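Local coordinates for protein putative carboxylesterase (Lactobacillus plantarum WCFS1, PDB 3BJR) that probably hydrolyses carboxylic esters as an alpha/beta-hydrolase, although its natural substrate is not established, at residues T208-T213 / T229-A234; H241-G246 / L272-E277. One frame throughout, in Å; residues are numbered along the deposited sequence.

Contact 1. Residues T208-T213 / T229-A234; sequences TFIWTT and TALATA
Strand 208-213 and the last turn of helix 222-233 come closest at Thr208 and Leu231, whose CA atoms stand 8.3 Å apart, and no hydrogen bond spans the gap. Leu231 does the bridging mainly with CD1, which lies 3.8 Å from CB of Thr208 and nearly as close to that residue's CG2, the leucine and threonine side chains crossing at about a right angle. Ile210, two residues on and on the same side of the strand, meets Leu231 tip to tip, CD1 to CD1 at 4.0 Å. With OG1 beside the backbone N (chi1 -55°) and CG2 anti to it, both branches of Thr208 lie near the leucine methyl, while the hydroxyl is hydrogen-bonded to Gln206 O, just before the strand. At the helix end, Thr229 O is gripped twice, by Thr233 N and by Thr233 OG1 at 2.8 Å, the two donors arriving from opposite faces of the carbonyl plane; the threonine hydroxyl thus folds back on its own helix. Tyr227 and Thr224 continue the helix's cover over Ile210, whereas Thr229 and Ala232 pack against Leu225 and Thr222 of the second subunit. This is the strand-to-helix packing of a beta-alpha-beta crossover, in which helix 222-233 covers one side of the sheet between parallel neighbours 208-213 and 238-243, as expected in an alpha/beta-hydrolase fold.

Contact 2. Residues H241-G246 / L272-E277; sequences HVFKHG and LTLALE
One methyl of Leu274 touches both aromatic residues of strand 238-243 that face helix 270-281. Its CD1 sits over the centre of the His241 imidazole, 3.7 Å from the ring centroid and 13° off the normal, a CH-pi contact in which all five ring atoms lie within about 4.1 Å of the methyl. The same CD1 meets the Phe243 ring quite differently, at its edge and near its plane, 3.9 Å from CZ. Leucine and phenylalanine approach from opposite directions, while the imidazole is covered over one face. Leu274 can do this because CG lies anti to its carbonyl carbon (chi1 -68°) and CD1 extends the chain outward (chi2 175°), carrying the methyl well away from the helix backbone.

Around this first shell, the His241 ring is held at both nitrogens: NE2 is hydrogen-bonded to Glu239 OE2, and ND1 to ND1 of His241 in the second subunit. A nitrogen-to-nitrogen bond of that kind needs one ring to give a proton and the other to accept it. Phe243 is braced by His245, whose CE1 lies 3.4 Å above the phenyl plane toward its rim, while CB of Phe243 stands over the centre of the His245 ring. His245 ND1 is in turn fixed by Tyr169 OH. Beneath the helix, Phe209 of the neighbouring strand touches both Leu274 and Ala275. Since His241 and Val242 also pair with an antiparallel strand of the other chain, the packing belongs to a dimer in which two alpha/beta-hydrolase sheets join edge to edge, with the C-terminal helix covering the last strand.

How the contacts relate
Both contacts are buried strand-to-helix packings on neighbouring strands of one sheet, in series along the chain, their centres about 13 Å apart. Contact 1 uses helix 222-233 and rests on saturated carbon, a leucine against a threonine and an isoleucine; contact 2 uses helix 270-281 and sets its leucine against aromatic rings. Thr208 and Ile210 face helix 222-233 while Phe209, between them, touches helix 270-281, so the helices lie on opposite faces of the sheet. The strands are stitched directly: Thr212 O lies 2.9 Å from Phe243 N, and Thr213 OG1 2.6 Å from Gly246 O, both probable hydrogen bonds. Both reach the second subunit, contact 2 also through the edge strand.

Contact 1. Residues T208-T213 / T229-A234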
ATOM      1  N   THR A 208       3.591   3.163 -11.989  1.00 35.43           N
ATOM      2  CA  THR A 208       3.139   4.141 -11.023  1.00 35.49           C
ATOM      3  C   THR A 208       3.399   3.737  -9.579  1.00 34.81           C
ATOM      4  O   THR A 208       2.998   2.665  -9.143  1.00 31.92           O
ATOM      5  CB  THR A 208       1.624   4.380 -11.234  1.00 35.54           C
ATOM      6  OG1 THR A 208       1.394   4.749 -12.607  1.00 32.18           O
ATOM      7  CG2 THR A 208       1.047   5.493 -10.284  1.00 32.91           C
ATOM      8  N   PHE A 209       4.023   4.638  -8.830  1.00 31.54           N
ATOM      9  CA  PHE A 209       4.281   4.461  -7.412  1.00 31.77           C
ATOM     10  C   PHE A 209       3.364   5.425  -6.700  1.00 32.43           C
ATOM     11  O   PHE A 209       3.432   6.617  -6.913  1.00 34.55           O
ATOM     12  CB  PHE A 209       5.723   4.791  -7.047  1.00 28.75           C
ATOM     13  CG  PHE A 209       6.027   4.622  -5.615  1.00 34.53           C
ATOM     14  CD1 PHE A 209       5.842   5.629  -4.726  1.00 35.17           C
ATOM     15  CD2 PHE A 209       6.484   3.390  -5.141  1.00 30.14           C
ATOM     16  CE1 PHE A 209       6.143   5.459  -3.366  1.00 32.07           C
ATOM     17  CE2 PHE A 209       6.777   3.220  -3.815  1.00 32.70           C
ATOM     18  CZ  PHE A 209       6.594   4.223  -2.923  1.00 29.09           C
ATOM     19  N   ILE A 210       2.525   4.896  -5.815  1.00 34.65           N
ATOM     20  CA  ILE A 210       1.585   5.705  -5.071  1.00 35.42           C
ATOM     21  C   ILE A 210       1.716   5.475  -3.580  1.00 35.28           C
ATOM     22  O   ILE A 210       1.864   4.344  -3.130  1.00 36.03           O
ATOM     23  CB  ILE A 210       0.113   5.339  -5.394  1.00 34.53           C
ATOM     24  CG1 ILE A 210      -0.126   5.164  -6.874  1.00 33.79           C
ATOM     25  CG2 ILE A 210      -0.852   6.392  -4.836  1.00 37.96           C
ATOM     26  CD1 ILE A 210      -1.403   4.371  -7.187  1.00 34.93           C
ATOM     27  N   TRP A 211       1.643   6.565  -2.824  1.00 39.17           N
ATOM     28  CA  TRP A 211       1.475   6.491  -1.385  1.00 38.02           C
ATOM     29  C   TRP A 211       0.532   7.588  -0.933  1.00 37.79           C
ATOM     30  O   TRP A 211       0.461   8.675  -1.530  1.00 35.09           O
ATOM     31  CB  TRP A 211       2.780   6.480  -0.602  1.00 37.01           C
ATOM     32  CG  TRP A 211       3.348   7.774  -0.233  1.00 40.58           C
ATOM     33  CD1 TRP A 211       3.291   8.370   0.986  1.00 40.13           C
ATOM     34  CD2 TRP A 211       4.145   8.619  -1.060  1.00 36.33           C
ATOM     35  NE1 TRP A 211       3.966   9.565   0.954  1.00 39.05           N
ATOM     36  CE2 TRP A 211       4.523   9.725  -0.284  1.00 37.86           C
ATOM     37  CE3 TRP A 211       4.578   8.539  -2.370  1.00 38.80           C
ATOM     38  CZ2 TRP A 211       5.289  10.767  -0.792  1.00 42.74           C
ATOM     39  CZ3 TRP A 211       5.354   9.554  -2.873  1.00 42.42           C
ATOM     40  CH2 TRP A 211       5.695  10.660  -2.088  1.00 41.67           C
ATOM     41  N   THR A 212      -0.262   7.260   0.085  1.00 37.54           N
ATOM     42  CA  THR A 212      -1.182   8.244   0.667  1.00 36.06           C
ATOM     43  C   THR A 212      -1.466   7.856   2.118  1.00 35.35           C
ATOM     44  O   THR A 212      -0.827   6.922   2.684  1.00 31.60           O
ATOM     45  CB  THR A 212      -2.474   8.449  -0.198  1.00 36.96           C
ATOM     46  OG1 THR A 212      -3.154   9.655   0.202  1.00 34.24           O
ATOM     47  CG2 THR A 212      -3.378   7.316  -0.086  1.00 28.68           C
ATOM     48  N   THR A 213      -2.374   8.604   2.732  1.00 33.45           N
ATOM     49  CA  THR A 213      -2.780   8.363   4.113  1.00 32.12           C
ATOM     50  C   THR A 213      -4.142   7.649   4.182  1.00 32.66           C
ATOM     51  O   THR A 213      -5.056   7.926   3.368  1.00 33.31           O
ATOM     52  CB  THR A 213      -2.757   9.675   4.931  1.00 32.85           C
ATOM     53  OG1 THR A 213      -3.073   9.368   6.288  1.00 35.56           O
ATOM     54  CG2 THR A 213      -3.738  10.738   4.355  1.00 30.17           C
ATOM     55  N   THR A 229      -6.697   0.018  -8.405  1.00 36.95           N
ATOM     56  CA  THR A 229      -7.514  -1.048  -8.969  1.00 36.58           C
ATOM     57  C   THR A 229      -7.583  -0.959 -10.499  1.00 35.53           C
ATOM     58  O   THR A 229      -7.561  -1.985 -11.178  1.00 36.68           O
ATOM     59  CB  THR A 229      -8.900  -1.013  -8.361  1.00 35.70           C
ATOM     60  OG1 THR A 229      -8.777  -1.033  -6.942  1.00 41.40           O
ATOM     61  CG2 THR A 229      -9.726  -2.230  -8.758  1.00 33.86           C
ATOM     62  N   ALA A 230      -7.619   0.260 -11.036  1.00 36.00           N
ATOM     63  CA  ALA A 230      -7.674   0.474 -12.478  1.00 34.98           C
ATOM     64  C   ALA A 230      -6.315   0.155 -13.047  1.00 34.95           C
ATOM     65  O   ALA A 230      -6.211  -0.422 -14.117  1.00 35.05           O
ATOM     66  CB  ALA A 230      -8.086   1.929 -12.829  1.00 34.61           C
ATOM     67  N   LEU A 231      -5.259   0.584 -12.371  1.00 34.18           N
ATOM     68  CA  LEU A 231      -3.924   0.226 -12.832  1.00 34.73           C
ATOM     69  C   LEU A 231      -3.775  -1.314 -12.866  1.00 34.82           C
ATOM     70  O   LEU A 231      -3.354  -1.884 -13.873  1.00 36.28           O
ATOM     71  CB  LEU A 231      -2.855   0.873 -11.949  1.00 35.02           C
ATOM     72  CG  LEU A 231      -2.733   2.402 -11.989  1.00 37.41           C
ATOM     73  CD1 LEU A 231      -1.799   2.874 -10.859  1.00 31.33           C
ATOM     74  CD2 LEU A 231      -2.261   2.903 -13.348  1.00 31.99           C
ATOM     75  N   ALA A 232      -4.139  -1.971 -11.767  1.00 33.90           N
ATOM     76  CA  ALA A 232      -4.056  -3.435 -11.636  1.00 32.03           C
ATOM     77  C   ALA A 232      -4.853  -4.164 -12.709  1.00 33.84           C
ATOM     78  O   ALA A 232      -4.386  -5.163 -13.264  1.00 33.60           O
ATOM     79  CB  ALA A 232      -4.515  -3.850 -10.256  1.00 27.98           C
ATOM     80  N   THR A 233      -6.063  -3.676 -12.990  1.00 36.44           N
ATOM     81  CA  THR A 233      -6.928  -4.262 -14.027  1.00 35.42           C
ATOM     82  C   THR A 233      -6.329  -4.057 -15.417  1.00 33.40           C
ATOM     83  O   THR A 233      -6.362  -4.942 -16.240  1.00 33.73           O
ATOM     84  CB  THR A 233      -8.327  -3.656 -13.988  1.00 35.36           C
ATOM     85  OG1 THR A 233      -8.884  -3.880 -12.699  1.00 36.16           O
ATOM     86  CG2 THR A 233      -9.219  -4.289 -15.030  1.00 33.66           C
ATOM     87  N   ALA A 234      -5.745  -2.899 -15.665  1.00 32.06           N
ATOM     88  CA  ALA A 234      -5.113  -2.628 -16.959  1.00 32.89           C
ATOM     89  C   ALA A 234      -3.697  -3.258 -17.058  1.00 35.05           C
ATOM     90  O   ALA A 234      -3.021  -3.138 -18.084  1.00 36.48           O
ATOM     91  CB  ALA A 234      -5.037  -1.100 -17.195  1.00 32.23           C
TER

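Contact 2. Residues H241-G246 / L272-E277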
ATOM      1  N   HIS A 241       1.127   2.232  -1.307  1.00 32.53           N
ATOM      2  CA  HIS A 241       1.336   2.298   0.139  1.00 30.33           C
ATOM      3  C   HIS A 241       0.352   3.257   0.766  1.00 31.38           C
ATOM      4  O   HIS A 241       0.432   4.457   0.538  1.00 31.65           O
ATOM      5  CB  HIS A 241       2.759   2.753   0.386  1.00 31.13           C
ATOM      6  CG  HIS A 241       3.773   1.788  -0.155  1.00 28.68           C
ATOM      7  ND1 HIS A 241       4.117   0.634   0.513  1.00 34.28           N
ATOM      8  CD2 HIS A 241       4.484   1.782  -1.307  1.00 32.29           C
ATOM      9  CE1 HIS A 241       4.985  -0.048  -0.209  1.00 29.64           C
ATOM     10  NE2 HIS A 241       5.236   0.631  -1.311  1.00 28.37           N
ATOM     11  N   VAL A 242      -0.635   2.721   1.486  1.00 34.02           N
ATOM     12  CA  VAL A 242      -1.630   3.526   2.220  1.00 31.09           C
ATOM     13  C   VAL A 242      -1.227   3.426   3.704  1.00 32.35           C
ATOM     14  O   VAL A 242      -1.435   2.407   4.353  1.00 26.08           O
ATOM     15  CB  VAL A 242      -3.094   3.076   1.967  1.00 30.16           C
ATOM     16  CG1 VAL A 242      -4.070   4.115   2.496  1.00 27.81           C
ATOM     17  CG2 VAL A 242      -3.356   2.922   0.508  1.00 28.93           C
ATOM     18  N   PHE A 243      -0.605   4.484   4.204  1.00 29.58           N
ATOM     19  CA  PHE A 243      -0.104   4.529   5.566  1.00 31.64           C
ATOM     20  C   PHE A 243      -1.082   5.205   6.515  1.00 31.61           C
ATOM     21  O   PHE A 243      -1.843   6.079   6.114  1.00 30.41           O
ATOM     22  CB  PHE A 243       1.140   5.436   5.645  1.00 33.17           C
ATOM     23  CG  PHE A 243       2.383   4.937   4.952  1.00 30.76           C
ATOM     24  CD1 PHE A 243       3.324   4.200   5.662  1.00 37.51           C
ATOM     25  CD2 PHE A 243       2.680   5.318   3.667  1.00 33.56           C
ATOM     26  CE1 PHE A 243       4.493   3.778   5.083  1.00 34.78           C
ATOM     27  CE2 PHE A 243       3.859   4.931   3.087  1.00 35.05           C
ATOM     28  CZ  PHE A 243       4.765   4.116   3.803  1.00 31.34           C
ATOM     29  N   LYS A 244      -1.041   4.838   7.787  1.00 32.04           N
ATOM     30  CA  LYS A 244      -1.752   5.600   8.796  1.00 33.80           C
ATOM     31  C   LYS A 244      -0.865   6.857   9.115  1.00 34.27           C
ATOM     32  O   LYS A 244      -0.078   6.870  10.067  1.00 34.94           O
ATOM     33  CB  LYS A 244      -1.979   4.759  10.009  1.00 33.12           C
ATOM     34  CG  LYS A 244      -2.800   5.417  11.087  1.00 38.83           C
ATOM     35  CD  LYS A 244      -2.783   4.578  12.333  1.00 38.20           C
ATOM     36  CE  LYS A 244      -2.794   5.410  13.580  1.00 45.20           C
ATOM     37  NZ  LYS A 244      -2.502   4.553  14.767  1.00 62.75           N
ATOM     38  N   HIS A 245      -1.043   7.902   8.319  1.00 34.48           N
ATOM     39  CA  HIS A 245      -0.243   9.138   8.366  1.00 34.13           C
ATOM     40  C   HIS A 245      -0.976  10.421   8.777  1.00 36.43           C
ATOM     41  O   HIS A 245      -0.375  11.521   8.766  1.00 35.08           O
ATOM     42  CB  HIS A 245       0.391   9.359   6.986  1.00 35.20           C
ATOM     43  CG  HIS A 245       1.698   8.655   6.784  1.00 35.54           C
ATOM     44  ND1 HIS A 245       2.446   8.820   5.634  1.00 38.91           N
ATOM     45  CD2 HIS A 245       2.428   7.853   7.597  1.00 32.30           C
ATOM     46  CE1 HIS A 245       3.547   8.101   5.728  1.00 39.35           C
ATOM     47  NE2 HIS A 245       3.567   7.513   6.909  1.00 33.24           N
ATOM     48  N   GLY A 246      -2.254  10.281   9.128  1.00 37.18           N
ATOM     49  CA  GLY A 246      -3.054  11.399   9.594  1.00 36.31           C
ATOM     50  C   GLY A 246      -3.659  12.177   8.454  1.00 36.29           C
ATOM     51  O   GLY A 246      -3.678  11.701   7.321  1.00 39.89           O
ATOM     52  N   LEU A 272      10.001   7.754   1.189  1.00 39.64           N
ATOM     53  CA  LEU A 272      11.130   8.071   0.331  1.00 38.06           C
ATOM     54  C   LEU A 272      11.980   6.818   0.090  1.00 33.88           C
ATOM     55  O   LEU A 272      12.318   6.506  -1.026  1.00 35.36           O
ATOM     56  CB  LEU A 272      11.952   9.220   0.922  1.00 39.60           C
ATOM     57  CG  LEU A 272      13.085   9.766   0.039  1.00 39.17           C
ATOM     58  CD1 LEU A 272      12.643  10.286  -1.378  1.00 30.74           C
ATOM     59  CD2 LEU A 272      13.777  10.838   0.845  1.00 31.97           C
ATOM     60  N   THR A 273      12.352   6.095   1.123  1.00 31.61           N
ATOM     61  CA  THR A 273      13.084   4.841   0.918  1.00 31.49           C
ATOM     62  C   THR A 273      12.368   3.950  -0.075  1.00 31.55           C
ATOM     63  O   THR A 273      12.967   3.432  -0.982  1.00 32.92           O
ATOM     64  CB  THR A 273      13.238   4.090   2.246  1.00 31.67           C
ATOM     65  OG1 THR A 273      13.964   4.936   3.136  1.00 36.68           O
ATOM     66  CG2 THR A 273      13.970   2.814   2.074  1.00 30.56           C
ATOM     67  N   LEU A 274      11.054   3.864   0.051  1.00 34.60           N
ATOM     68  CA  LEU A 274      10.249   2.979  -0.786  1.00 35.74           C
ATOM     69  C   LEU A 274      10.174   3.462  -2.226  1.00 33.42           C
ATOM     70  O   LEU A 274      10.358   2.680  -3.162  1.00 32.95           O
ATOM     71  CB  LEU A 274       8.858   2.789  -0.160  1.00 34.41           C
ATOM     72  CG  LEU A 274       8.782   2.004   1.154  1.00 36.32           C
ATOM     73  CD1 LEU A 274       7.339   2.031   1.693  1.00 31.94           C
ATOM     74  CD2 LEU A 274       9.275   0.613   0.987  1.00 34.86           C
ATOM     75  N   ALA A 275       9.959   4.755  -2.408  1.00 36.72           N
ATOM     76  CA  ALA A 275       9.936   5.352  -3.756  1.00 36.13           C
ATOM     77  C   ALA A 275      11.282   5.189  -4.456  1.00 36.52           C
ATOM     78  O   ALA A 275      11.328   4.841  -5.608  1.00 34.71           O
ATOM     79  CB  ALA A 275       9.513   6.860  -3.732  1.00 30.70           C
ATOM     80  N   LEU A 276      12.373   5.441  -3.748  1.00 38.02           N
ATOM     81  CA  LEU A 276      13.699   5.345  -4.341  1.00 37.47           C
ATOM     82  C   LEU A 276      14.032   3.917  -4.730  1.00 35.54           C
ATOM     83  O   LEU A 276      14.612   3.684  -5.773  1.00 36.11           O
ATOM     84  CB  LEU A 276      14.765   5.914  -3.385  1.00 37.56           C
ATOM     85  CG  LEU A 276      14.696   7.412  -3.089  1.00 38.64           C
ATOM     86  CD1 LEU A 276      15.656   7.760  -1.968  1.00 31.37           C
ATOM     87  CD2 LEU A 276      14.998   8.221  -4.319  1.00 33.19           C
ATOM     88  N   GLU A 277      13.685   2.963  -3.884  1.00 36.22           N
ATOM     89  CA  GLU A 277      13.931   1.565  -4.193  1.00 36.20           C
ATOM     90  C   GLU A 277      13.131   1.095  -5.413  1.00 35.85           C
ATOM     91  O   GLU A 277      13.648   0.385  -6.256  1.00 36.95           O
ATOM     92  CB  GLU A 277      13.616   0.687  -2.995  1.00 35.35           C
ATOM     93  CG  GLU A 277      14.556   0.887  -1.844  1.00 39.41           C
ATOM     94  CD  GLU A 277      14.399  -0.170  -0.759  1.00 44.49           C
ATOM     95  OE1 GLU A 277      13.562  -1.089  -0.918  1.00 37.92           O
ATOM     96  OE2 GLU A 277      15.133  -0.085   0.258  1.00 37.49           O
TER